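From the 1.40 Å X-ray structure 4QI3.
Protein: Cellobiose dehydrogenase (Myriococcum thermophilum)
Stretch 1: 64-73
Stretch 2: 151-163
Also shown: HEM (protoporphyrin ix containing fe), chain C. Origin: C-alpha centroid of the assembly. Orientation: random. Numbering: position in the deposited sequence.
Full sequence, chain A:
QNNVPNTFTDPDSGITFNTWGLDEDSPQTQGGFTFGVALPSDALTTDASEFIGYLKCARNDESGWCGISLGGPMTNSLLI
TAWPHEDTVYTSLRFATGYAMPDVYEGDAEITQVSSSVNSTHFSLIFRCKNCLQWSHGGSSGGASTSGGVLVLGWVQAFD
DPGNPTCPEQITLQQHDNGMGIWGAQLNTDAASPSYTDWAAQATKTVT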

# COMPACT_ATOMS: atom_id res chain seq x y z
N GLY A 64 3.72 14.47 6.05
CA GLY A 64 3.87 13.79 4.79
C GLY A 64 2.90 12.64 4.64
O GLY A 64 2.25 12.23 5.60
N TRP A 65 2.81 12.13 3.42
CA TRP A 65 1.97 10.97 3.12
C TRP A 65 2.67 10.10 2.09
O TRP A 65 3.63 10.52 1.45
CB TRP A 65 0.58 11.38 2.61
CG TRP A 65 0.54 12.23 1.36
CD1 TRP A 65 0.60 13.59 1.30
CD2 TRP A 65 0.37 11.78 -0.01
NE1 TRP A 65 0.51 14.02 -0.00
CE2 TRP A 65 0.36 12.94 -0.83
CE3 TRP A 65 0.25 10.52 -0.61
CZ2 TRP A 65 0.24 12.87 -2.22
CZ3 TRP A 65 0.11 10.46 -2.01
CH2 TRP A 65 0.12 11.64 -2.79
N CYS A 66 2.19 8.87 1.92
CA CYS A 66 2.76 7.98 0.91
C CYS A 66 1.65 7.22 0.20
O CYS A 66 0.50 7.21 0.64
CB CYS A 66 3.77 7.03 1.54
SG CYS A 66 3.00 5.87 2.68
N GLY A 67 1.99 6.61 -0.93
CA GLY A 67 0.97 5.99 -1.75
C GLY A 67 1.53 4.86 -2.56
O GLY A 67 2.69 4.88 -2.95
N ILE A 68 0.65 3.89 -2.85
CA ILE A 68 0.96 2.79 -3.76
C ILE A 68 -0.09 2.74 -4.86
O ILE A 68 -1.29 2.90 -4.60
CB ILE A 68 0.92 1.43 -3.00
CG1 ILE A 68 2.15 1.29 -2.09
CG2 ILE A 68 0.81 0.25 -3.97
CD1 ILE A 68 3.39 0.89 -2.84
N SER A 69 0.37 2.56 -6.10
CA SER A 69 -0.52 2.23 -7.20
C SER A 69 -0.42 0.74 -7.43
O SER A 69 0.67 0.21 -7.68
CB SER A 69 -0.11 2.97 -8.49
OG SER A 69 -0.77 2.35 -9.60
N LEU A 70 -1.55 0.06 -7.35
CA LEU A 70 -1.60 -1.38 -7.56
C LEU A 70 -1.50 -1.80 -9.03
O LEU A 70 -1.37 -2.97 -9.32
CB LEU A 70 -2.83 -1.97 -6.88
CG LEU A 70 -2.81 -1.88 -5.35
CD1 LEU A 70 -4.17 -2.21 -4.75
CD2 LEU A 70 -1.73 -2.76 -4.78
N GLY A 71 -1.61 -0.84 -9.94
CA GLY A 71 -1.45 -1.11 -11.36
C GLY A 71 -0.15 -0.67 -12.00
O GLY A 71 0.17 -1.09 -13.09
N GLY A 72 0.60 0.17 -11.31
CA GLY A 72 1.83 0.72 -11.86
C GLY A 72 1.74 2.23 -11.99
O GLY A 72 2.18 2.96 -11.11
N PRO A 73 1.15 2.70 -13.07
CA PRO A 73 1.00 4.13 -13.29
C PRO A 73 -0.02 4.72 -12.36
O PRO A 73 -0.81 4.03 -11.75
CB PRO A 73 0.47 4.23 -14.73
CG PRO A 73 0.75 2.93 -15.36
CD PRO A 73 0.71 1.92 -14.24
N LEU A 151 4.23 -8.27 -9.43
CA LEU A 151 3.24 -7.21 -9.37
C LEU A 151 3.90 -5.96 -9.93
O LEU A 151 4.98 -5.58 -9.46
CB LEU A 151 2.82 -6.95 -7.93
CG LEU A 151 2.16 -8.11 -7.20
CD1 LEU A 151 1.85 -7.73 -5.75
CD2 LEU A 151 0.89 -8.54 -7.95
N VAL A 152 3.31 -5.34 -10.95
CA VAL A 152 3.81 -4.05 -11.42
C VAL A 152 3.19 -3.00 -10.54
O VAL A 152 1.97 -2.80 -10.56
CB VAL A 152 3.43 -3.82 -12.89
CG1 VAL A 152 4.04 -2.51 -13.40
CG2 VAL A 152 3.93 -4.98 -13.73
N LEU A 153 4.04 -2.33 -9.75
CA LEU A 153 3.56 -1.40 -8.75
C LEU A 153 4.16 -0.02 -8.93
O LEU A 153 5.27 0.14 -9.48
CB LEU A 153 3.93 -1.91 -7.34
CG LEU A 153 3.32 -3.27 -6.97
CD1 LEU A 153 3.87 -3.68 -5.63
CD2 LEU A 153 1.80 -3.14 -6.91
N GLY A 154 3.43 0.98 -8.46
CA GLY A 154 3.99 2.33 -8.35
C GLY A 154 3.98 2.80 -6.91
O GLY A 154 3.17 2.34 -6.09
N TRP A 155 4.92 3.68 -6.57
CA TRP A 155 4.94 4.31 -5.26
C TRP A 155 5.15 5.82 -5.39
O TRP A 155 5.74 6.29 -6.36
CB TRP A 155 6.07 3.73 -4.37
CG TRP A 155 7.41 4.01 -4.91
CD1 TRP A 155 8.09 3.28 -5.83
CD2 TRP A 155 8.24 5.14 -4.59
NE1 TRP A 155 9.30 3.88 -6.12
CE2 TRP A 155 9.42 5.03 -5.37
CE3 TRP A 155 8.11 6.23 -3.72
CZ2 TRP A 155 10.44 5.96 -5.31
CZ3 TRP A 155 9.14 7.17 -3.65
CH2 TRP A 155 10.29 7.03 -4.44
N VAL A 156 4.67 6.58 -4.41
CA VAL A 156 5.04 7.99 -4.24
C VAL A 156 5.18 8.30 -2.76
O VAL A 156 4.60 7.64 -1.91
CB VAL A 156 3.96 8.95 -4.83
CG1 VAL A 156 3.75 8.73 -6.33
CG2 VAL A 156 2.65 8.81 -4.07
N GLN A 157 6.01 9.29 -2.44
CA GLN A 157 5.95 9.90 -1.11
C GLN A 157 5.82 11.40 -1.26
O GLN A 157 6.12 11.95 -2.33
CB GLN A 157 7.19 9.58 -0.27
CG GLN A 157 7.34 8.09 0.04
CD GLN A 157 8.12 7.80 1.30
OE1 GLN A 157 7.54 7.41 2.33
NE2 GLN A 157 9.44 7.96 1.23
N ALA A 158 5.36 12.07 -0.21
CA ALA A 158 5.12 13.52 -0.27
C ALA A 158 5.43 14.15 1.06
O ALA A 158 5.32 13.49 2.11
CB ALA A 158 3.66 13.76 -0.60
N PHE A 159 5.78 15.44 1.02
CA PHE A 159 6.18 16.16 2.23
C PHE A 159 5.04 16.83 3.02
O PHE A 159 5.17 17.06 4.22
CB PHE A 159 7.25 17.21 1.87
CG PHE A 159 8.58 16.62 1.45
CD1 PHE A 159 9.25 17.11 0.35
CD2 PHE A 159 9.16 15.59 2.18
CE1 PHE A 159 10.49 16.58 -0.03
CE2 PHE A 159 10.39 15.06 1.79
CZ PHE A 159 11.06 15.57 0.70
N ASP A 160 3.94 17.17 2.37
CA ASP A 160 2.89 17.90 3.08
C ASP A 160 1.84 16.95 3.64
O ASP A 160 1.62 15.88 3.09
CB ASP A 160 2.22 18.93 2.15
CG ASP A 160 3.18 20.05 1.72
OD1 ASP A 160 3.86 20.65 2.58
OD2 ASP A 160 3.25 20.33 0.50
N ASP A 161 1.19 17.35 4.74
CA ASP A 161 0.07 16.57 5.26
C ASP A 161 -1.12 16.81 4.36
O ASP A 161 -1.28 17.91 3.82
CB ASP A 161 -0.31 17.00 6.67
CG ASP A 161 0.63 16.45 7.72
OD1 ASP A 161 1.21 15.38 7.50
OD2 ASP A 161 0.78 17.10 8.77
N PRO A 162 -1.95 15.78 4.17
CA PRO A 162 -3.20 15.98 3.44
C PRO A 162 -4.07 16.97 4.20
O PRO A 162 -4.00 17.03 5.44
CB PRO A 162 -3.85 14.60 3.49
CG PRO A 162 -2.69 13.65 3.63
CD PRO A 162 -1.76 14.37 4.56
N GLY A 163 -4.88 17.75 3.48
CA GLY A 163 -5.90 18.56 4.11
C GLY A 163 -6.99 17.63 4.59
O GLY A 163 -7.11 16.52 4.06
CHA HEM C . 3.18 10.54 -11.22
CHB HEM C . 0.19 14.40 -10.17
CHC HEM C . -1.56 12.10 -6.28
CHD HEM C . 0.77 7.96 -7.85
C1A HEM C . 2.49 11.80 -11.28
C2A HEM C . 2.78 12.81 -12.33
C3A HEM C . 1.90 13.95 -12.03
C4A HEM C . 1.16 13.54 -10.81
CMA HEM C . 1.79 15.25 -12.80
CAA HEM C . 3.76 12.65 -13.46
CBA HEM C . 5.11 13.12 -12.95
CGA HEM C . 6.16 12.90 -14.02
O1A HEM C . 5.86 12.25 -15.04
O2A HEM C . 7.28 13.40 -13.84
C1B HEM C . -0.53 14.14 -8.95
C2B HEM C . -1.34 15.17 -8.31
C3B HEM C . -1.84 14.47 -7.14
C4B HEM C . -1.27 13.13 -7.26
CMB HEM C . -1.53 16.58 -8.76
CAB HEM C . -2.71 14.96 -6.05
CBB HEM C . -3.50 16.01 -6.16
C1C HEM C . -1.16 10.71 -6.44
C2C HEM C . -1.66 9.65 -5.52
C3C HEM C . -0.96 8.45 -5.98
C4C HEM C . -0.09 8.85 -7.11
CMC HEM C . -2.67 9.79 -4.42
CAC HEM C . -1.09 7.07 -5.47
CBC HEM C . -1.44 6.75 -4.24
C1D HEM C . 1.69 8.37 -8.90
C2D HEM C . 2.65 7.39 -9.42
C3D HEM C . 3.38 8.14 -10.42
C4D HEM C . 2.73 9.46 -10.36
CMD HEM C . 2.82 5.95 -9.01
CAD HEM C . 4.50 7.67 -11.30
CBD HEM C . 3.94 6.88 -12.49
CGD HEM C . 3.21 7.75 -13.51
O1D HEM C . 2.03 7.45 -13.78
O2D HEM C . 3.80 8.71 -14.05
NA HEM C . 1.57 12.26 -10.26
NB HEM C . -0.45 12.95 -8.34
NC HEM C . -0.12 10.27 -7.36
ND HEM C . 1.75 9.62 -9.44
FE HEM C . 0.53 11.24 -8.94
O HOH W 1 1.87 16.71 -0.31
O HOH W 2 -0.19 -4.29 -11.33

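Residues 65-69 and 151-158 form neighbouring antiparallel strands, their directions 163° apart, held by three pairs of reciprocal backbone hydrogen bonds. Trp65 N reaches Ala158 O at 3.1 Å and Ala158 N returns to Trp65 O at 2.9 Å; Gly67 N to Val156 O and Val156 N to Gly67 O are both 3.0 Å; Ser69 N to Gly154 O is 2.8 Å and Gly154 N to Ser69 O 3.0 Å. Between these lie the non-hydrogen-bonded pairs Cys66-Gln157 and Ile68-Trp155, where alpha carbons approach carbonyls instead, as in Ile68 CA to Gly154 O at 3.2 Å.

Side chains alternate between the two faces. On the face of Trp65, Val156 and Ala158, the small methyl of Ala158 lies over the indole, its CB 3.4 Å from the centroid of the five-membered ring, a CH-pi contact. Val156 CG2 packs against Trp65 CZ3 at 3.7 Å, while its CG1 meets HEM C1D at 3.3 Å, so one branched residue serves both indole and heme. Gly67 leaves room for the heme vinyl: a beta carbon there would clash with HEM CBC. At Gly154 it would strike Gly72 O. On the other face, Ile68 CD1 meets Trp155 CB at 4.2 Å; past the strand end, Leu70 CD2 and Leu153 CD2 make an apolar contact at 4.1 Å.

Polar groups secure the ends. Gly64, whose backbone angles themselves call for glycine, donates from N to Asp161 OD1 at 3.0 Å, a carboxylate acceptor beyond the strand. Trp65 NE1 donates to a water at 3.0 Å, which also accepts a weak bond from Asp160 N. At the opposite end, another water donates to Leu70 O and Val152 O, each 2.7 Å from its oxygen, bridging two carbonyls that cannot bond each other.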